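Side-chain contacts in YjbQ family protein (Sulfolobus solfataricus, PDB 1VPH), which is of unknown function but belongs to the YjbQ (UPF0047) family and, in a three-chain assembly, binds a potassium ion close to a subunit interface: residues R87-N92 with D96-H101; T77-F82 with V131-P136. All coordinates share one frame; numbering follows the deposited sequence.

Interaction 1 (R87-N92 with D96-H101). With K (potassium ion), chain K.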
loop_
_atom_site.group_PDB
_atom_site.type_symbol
_atom_site.label_atom_id
_atom_site.label_comp_id
_atom_site.label_asym_id
_atom_site.label_seq_id
_atom_site.Cartn_x
_atom_site.Cartn_y
_atom_site.Cartn_z
ATOM N N ARG C 87 -6.745 24.962 -1.613
ATOM C CA ARG C 87 -7.673 24.966 -0.464
ATOM C C ARG C 87 -7.016 25.409 0.871
ATOM O O ARG C 87 -5.879 25.107 1.147
ATOM C CB ARG C 87 -8.302 23.577 -0.305
ATOM C CG ARG C 87 -9.233 23.394 0.874
ATOM C CD ARG C 87 -10.099 22.188 0.664
ATOM N NE ARG C 87 -10.947 21.982 1.816
ATOM C CZ ARG C 87 -11.780 20.942 1.954
ATOM N NH1 ARG C 87 -11.875 20.072 1.002
ATOM N NH2 ARG C 87 -12.520 20.808 3.039
ATOM N N SER C 88 -7.787 26.084 1.711
ATOM C CA SER C 88 -7.310 26.575 2.987
ATOM C C SER C 88 -7.325 25.454 4.000
ATOM O O SER C 88 -7.999 25.546 5.017
ATOM C CB SER C 88 -8.197 27.703 3.523
ATOM O OG SER C 88 -8.103 28.880 2.741
ATOM N N TRP C 89 -6.563 24.415 3.735
ATOM C CA TRP C 89 -6.342 23.371 4.718
ATOM C C TRP C 89 -5.735 23.958 5.990
ATOM O O TRP C 89 -4.981 24.953 5.939
ATOM C CB TRP C 89 -5.403 22.314 4.182
ATOM C CG TRP C 89 -5.950 21.527 3.026
ATOM C CD1 TRP C 89 -5.484 21.551 1.750
ATOM C CD2 TRP C 89 -7.073 20.644 3.030
ATOM N NE1 TRP C 89 -6.201 20.690 0.963
ATOM C CE2 TRP C 89 -7.186 20.112 1.718
ATOM C CE3 TRP C 89 -7.985 20.231 4.014
ATOM C CZ2 TRP C 89 -8.186 19.188 1.346
ATOM C CZ3 TRP C 89 -8.989 19.275 3.631
ATOM C CH2 TRP C 89 -9.049 18.772 2.315
ATOM N N LYS C 90 -6.059 23.342 7.133
ATOM C CA LYS C 90 -5.561 23.808 8.430
ATOM C C LYS C 90 -4.045 23.756 8.571
ATOM O O LYS C 90 -3.464 24.636 9.194
ATOM C CB LYS C 90 -6.222 23.003 9.565
ATOM C CG LYS C 90 -7.643 23.459 9.892
ATOM N N HIS C 91 -3.401 22.752 7.972
ATOM C CA HIS C 91 -1.963 22.685 7.944
ATOM C C HIS C 91 -1.305 23.851 7.230
ATOM O O HIS C 91 -0.114 24.141 7.468
ATOM C CB HIS C 91 -1.483 21.395 7.282
ATOM C CG HIS C 91 0.005 21.177 7.346
ATOM N ND1 HIS C 91 0.679 20.966 8.534
ATOM C CD2 HIS C 91 0.938 21.076 6.359
ATOM C CE1 HIS C 91 1.965 20.788 8.283
ATOM N NE2 HIS C 91 2.153 20.824 6.971
ATOM N N ASN C 92 -2.029 24.505 6.329
ATOM C CA ASN C 92 -1.438 25.594 5.550
ATOM C C ASN C 92 -1.212 26.842 6.327
ATOM O O ASN C 92 -0.576 27.784 5.846
ATOM C CB ASN C 92 -2.283 25.853 4.324
ATOM C CG ASN C 92 -2.020 24.824 3.270
ATOM O OD1 ASN C 92 -1.123 23.993 3.437
ATOM N ND2 ASN C 92 -2.796 24.850 2.192
ATOM N N ASP C 96 2.688 25.574 3.390
ATOM C CA ASP C 96 1.831 25.662 2.216
ATOM C C ASP C 96 1.762 24.393 1.425
ATOM O O ASP C 96 1.726 24.442 0.188
ATOM C CB ASP C 96 2.480 26.712 1.276
ATOM C CG ASP C 96 3.972 26.342 0.851
ATOM O OD1 ASP C 96 4.494 25.237 1.168
ATOM O OD2 ASP C 96 4.634 27.186 0.192
ATOM N N ASN C 97 1.782 23.244 2.087
ATOM C CA ASN C 97 1.889 21.998 1.350
ATOM C C ASN C 97 0.960 20.907 1.899
ATOM O O ASN C 97 1.234 19.741 1.745
ATOM C CB ASN C 97 3.341 21.538 1.326
ATOM C CG ASN C 97 3.857 21.126 2.686
ATOM O OD1 ASN C 97 3.201 21.337 3.726
ATOM N ND2 ASN C 97 5.059 20.584 2.703
ATOM N N ALA C 98 -0.140 21.318 2.551
ATOM C CA ALA C 98 -1.131 20.367 3.064
ATOM C C ALA C 98 -1.527 19.388 1.994
ATOM O O ALA C 98 -1.579 18.205 2.275
ATOM C CB ALA C 98 -2.338 21.056 3.596
ATOM N N HIS C 99 -1.777 19.874 0.780
ATOM C CA HIS C 99 -2.193 19.012 -0.317
ATOM C C HIS C 99 -1.198 17.874 -0.526
ATOM O O HIS C 99 -1.599 16.737 -0.826
ATOM C CB HIS C 99 -2.315 19.832 -1.601
ATOM C CG HIS C 99 -0.979 20.192 -2.196
ATOM N ND1 HIS C 99 -0.246 21.273 -1.773
ATOM C CD2 HIS C 99 -0.202 19.542 -3.102
ATOM C CE1 HIS C 99 0.893 21.320 -2.443
ATOM N NE2 HIS C 99 0.946 20.277 -3.256
ATOM N N ALA C 100 0.097 18.181 -0.401
ATOM C CA ALA C 100 1.156 17.209 -0.647
ATOM C C ALA C 100 1.145 16.107 0.392
ATOM O O ALA C 100 1.286 14.930 0.074
ATOM C CB ALA C 100 2.526 17.926 -0.664
ATOM N N HIS C 101 0.944 16.497 1.641
ATOM C CA HIS C 101 0.807 15.528 2.724
ATOM C C HIS C 101 -0.430 14.617 2.530
ATOM O O HIS C 101 -0.374 13.418 2.766
ATOM C CB HIS C 101 0.616 16.243 4.057
ATOM C CG HIS C 101 1.832 16.982 4.538
ATOM N ND1 HIS C 101 2.903 16.329 5.098
ATOM C CD2 HIS C 101 2.126 18.299 4.571
ATOM C CE1 HIS C 101 3.806 17.214 5.470
ATOM N NE2 HIS C 101 3.369 18.421 5.137
HETATM K K K K . 4.119 20.454 5.614
HETATM O O HOH W 1 -2.105 22.860 0.124
HETATM O O HOH W 2 4.774 20.123 7.518
#
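N92 reaches across to the start of helix 98-107: its OD1 accepts the backbone N-H of A98 at 3.0 Å, in the carbonyl plane and on a lone pair, with an N-H...O angle of 158°. The other end of the amide has partners too: ND2 donates to water 1, which also accepts from H99 N. OD1 to A98 N and ND2 to water 1 limit the rotation of the amide, with a weak bond from ND2 to R87 O besides. The A98 methyl fits between three side chains, 3.4 Å from W89 CB and 3.2 Å from N92 OD1, with H91 CB farther off. W89 NE1 turns to T83 O, while R87 CD lies over one indole face toward the rim.

H91 points its CG anti to the backbone N (chi1 -174°), sending the imidazole past A98 to the potassium ion, which NE2 meets at 2.4 Å. N97 has CG between backbone N and carbonyl carbon (chi1 68°); OD1 thereby swings back to bind the ion at 2.3 Å, its amide nearly coplanar with the H91 ring. H101, one helical turn on, adds NE2 at 2.2 Å, its ring almost perpendicular to that of H91. These bonds are short for potassium. Water 2 and D95 also bind the ion. Second-shell bonds orient the ligands: H91 ND1 to E68 and H101 ND1 to N65, both of the second subunit, and N97 ND2 to D134. The result is a metal site of pattern H-x3-D-x-N-x3-H, built from one loop and the helix that follows it and braced by a neighbouring subunit.

Interaction 2 (T77-F82 with V131-P136)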
loop_
_atom_site.group_PDB
_atom_site.type_symbol
_atom_site.label_atom_id
_atom_site.label_comp_id
_atom_site.label_asym_id
_atom_site.label_seq_id
_atom_site.Cartn_x
_atom_site.Cartn_y
_atom_site.Cartn_z
ATOM N N THR C 77 -2.638 15.193 -12.637
ATOM C CA THR C 77 -3.827 16.039 -12.688
ATOM C C THR C 77 -4.866 15.554 -11.673
ATOM O O THR C 77 -5.441 16.370 -10.939
ATOM C CB THR C 77 -4.396 16.045 -14.068
ATOM O OG1 THR C 77 -3.490 16.783 -14.920
ATOM C CG2 THR C 77 -5.742 16.729 -14.047
ATOM N N LYS C 78 -5.102 14.243 -11.649
ATOM C CA LYS C 78 -6.017 13.634 -10.678
ATOM C C LYS C 78 -5.521 13.853 -9.217
ATOM O O LYS C 78 -6.302 14.163 -8.331
ATOM C CB LYS C 78 -6.144 12.152 -10.997
ATOM C CG LYS C 78 -6.980 11.346 -10.024
ATOM C CD LYS C 78 -8.455 11.327 -10.355
ATOM C CE LYS C 78 -9.227 12.490 -9.900
ATOM N NZ LYS C 78 -10.410 12.740 -10.878
ATOM N N ILE C 79 -4.230 13.644 -8.957
ATOM C CA ILE C 79 -3.683 13.898 -7.634
ATOM C C ILE C 79 -3.904 15.362 -7.212
ATOM O O ILE C 79 -4.396 15.662 -6.096
ATOM C CB ILE C 79 -2.202 13.517 -7.593
ATOM C CG1 ILE C 79 -2.035 12.013 -7.761
ATOM C CG2 ILE C 79 -1.561 13.965 -6.230
ATOM C CD1 ILE C 79 -0.621 11.555 -7.897
ATOM N N LYS C 80 -3.628 16.297 -8.122
ATOM C CA LYS C 80 -3.869 17.709 -7.835
ATOM C C LYS C 80 -5.324 18.020 -7.509
ATOM O O LYS C 80 -5.606 18.754 -6.565
ATOM C CB LYS C 80 -3.437 18.570 -9.047
ATOM C CG LYS C 80 -3.086 20.000 -8.703
ATOM C CD LYS C 80 -2.507 20.735 -9.931
ATOM N N GLU C 81 -6.240 17.498 -8.312
ATOM C CA GLU C 81 -7.674 17.719 -8.105
ATOM C C GLU C 81 -8.149 17.159 -6.773
ATOM O O GLU C 81 -8.971 17.797 -6.075
ATOM C CB GLU C 81 -8.439 17.141 -9.272
ATOM C CG GLU C 81 -8.201 17.972 -10.527
ATOM C CD GLU C 81 -8.873 17.410 -11.777
ATOM O OE1 GLU C 81 -9.476 16.310 -11.673
ATOM O OE2 GLU C 81 -8.827 18.097 -12.840
ATOM N N PHE C 82 -7.653 15.967 -6.434
ATOM C CA PHE C 82 -7.975 15.291 -5.204
ATOM C C PHE C 82 -7.436 15.963 -3.936
ATOM O O PHE C 82 -8.113 15.988 -2.930
ATOM C CB PHE C 82 -7.378 13.909 -5.299
ATOM C CG PHE C 82 -7.518 13.081 -4.067
ATOM C CD1 PHE C 82 -8.750 12.550 -3.709
ATOM C CD2 PHE C 82 -6.401 12.763 -3.324
ATOM C CE1 PHE C 82 -8.861 11.743 -2.597
ATOM C CE2 PHE C 82 -6.517 11.983 -2.206
ATOM C CZ PHE C 82 -7.757 11.466 -1.852
ATOM N N VAL C 131 6.702 9.852 -6.702
ATOM C CA VAL C 131 5.679 10.884 -6.904
ATOM C C VAL C 131 6.095 12.077 -6.049
ATOM O O VAL C 131 6.184 11.964 -4.827
ATOM C CB VAL C 131 4.224 10.418 -6.488
ATOM C CG1 VAL C 131 3.192 11.499 -6.923
ATOM C CG2 VAL C 131 3.847 9.080 -7.024
ATOM N N GLU C 132 6.422 13.197 -6.699
ATOM C CA GLU C 132 6.730 14.429 -6.014
ATOM C C GLU C 132 5.495 15.277 -5.988
ATOM O O GLU C 132 4.848 15.451 -7.045
ATOM C CB GLU C 132 7.813 15.228 -6.765
ATOM C CG GLU C 132 7.985 16.639 -6.251
ATOM C CD GLU C 132 8.565 16.622 -4.840
ATOM O OE1 GLU C 132 9.797 16.559 -4.758
ATOM O OE2 GLU C 132 7.800 16.632 -3.843
ATOM N N LEU C 133 5.130 15.749 -4.803
ATOM C CA LEU C 133 3.951 16.624 -4.646
ATOM C C LEU C 133 4.255 17.976 -4.064
ATOM O O LEU C 133 3.346 18.829 -4.008
ATOM C CB LEU C 133 2.842 15.962 -3.782
ATOM C CG LEU C 133 2.231 14.640 -4.262
ATOM C CD1 LEU C 133 1.001 14.241 -3.451
ATOM C CD2 LEU C 133 1.880 14.695 -5.766
ATOM N N ASP C 134 5.495 18.188 -3.650
ATOM C CA ASP C 134 5.938 19.447 -3.050
ATOM C C ASP C 134 7.342 19.835 -3.554
ATOM O O ASP C 134 8.188 20.283 -2.786
ATOM C CB ASP C 134 5.916 19.340 -1.515
ATOM C CG ASP C 134 6.036 20.702 -0.811
ATOM O OD1 ASP C 134 5.450 21.700 -1.268
ATOM O OD2 ASP C 134 6.682 20.782 0.240
ATOM N N GLY C 135 7.568 19.732 -4.864
ATOM C CA GLY C 135 8.875 20.131 -5.429
ATOM C C GLY C 135 8.933 21.634 -5.679
ATOM O O GLY C 135 7.950 22.352 -5.437
ATOM N N PRO C 136 10.096 22.138 -6.132
ATOM C CA PRO C 136 11.313 21.374 -6.338
ATOM C C PRO C 136 11.965 21.013 -5.018
ATOM O O PRO C 136 11.891 21.770 -4.071
ATOM C CB PRO C 136 12.189 22.319 -7.148
ATOM C CG PRO C 136 11.683 23.679 -6.811
ATOM C CD PRO C 136 10.270 23.571 -6.437
#
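I79 of helix 69-83 meets V131 and L133, joining the helix to the end of the central strand of the three-stranded antiparallel sheet in this YjbQ-like fold. The contact is small, apolar and buried. Its tight part is the gamma methyl of I79: CG2, anti to the backbone N, is aimed at the L133 isobutyl group, 3.5 Å from CD2 and 3.8 Å from CD1, the two side chains crossing at about a right angle. The longer branch diverges from it at roughly a right angle, and its CD1 touches V131 CG1 more loosely, at 3.9 Å. L107 of helix 98-107 and F106 of the third subunit also pack on I79.

The looser side lies away from I79: E81 is exposed, though it pairs with R87 of the third subunit, and K78 is buried against that subunit, where it pairs with E84. A long salt bridge links K78 NZ to E81 OE1, at 3.8 Å. Past E132 the chain has left the strand and runs through L133, D134 and G135 to the exposed, cis P136. D134 N donates to E132 OE2 at 2.8 Å, approaching on the anti side, 31° out of the carboxylate plane.

How the interactions relate
From the N terminus, the chain first passes through 77-82 on helix 69-83, then the loop 87-92, then 96-101 at the start of helix 98-107, and returns at 131-136 after strand 127-132. Interaction 1 closes a short loop of three residues, which includes the metal ligand D95. Interaction 2 spans 48 residues and encloses interaction 1 entirely, so the two nest and do not cross. They also touch: H99 NE2 lies 2.9 Å from L133 O, a probable hydrogen bond, and A100 CB packs on D134 CB at 3.8 Å. Helix 69-83, the metal-binding loop, helix 98-107 and the end of the three-stranded sheet are thereby joined.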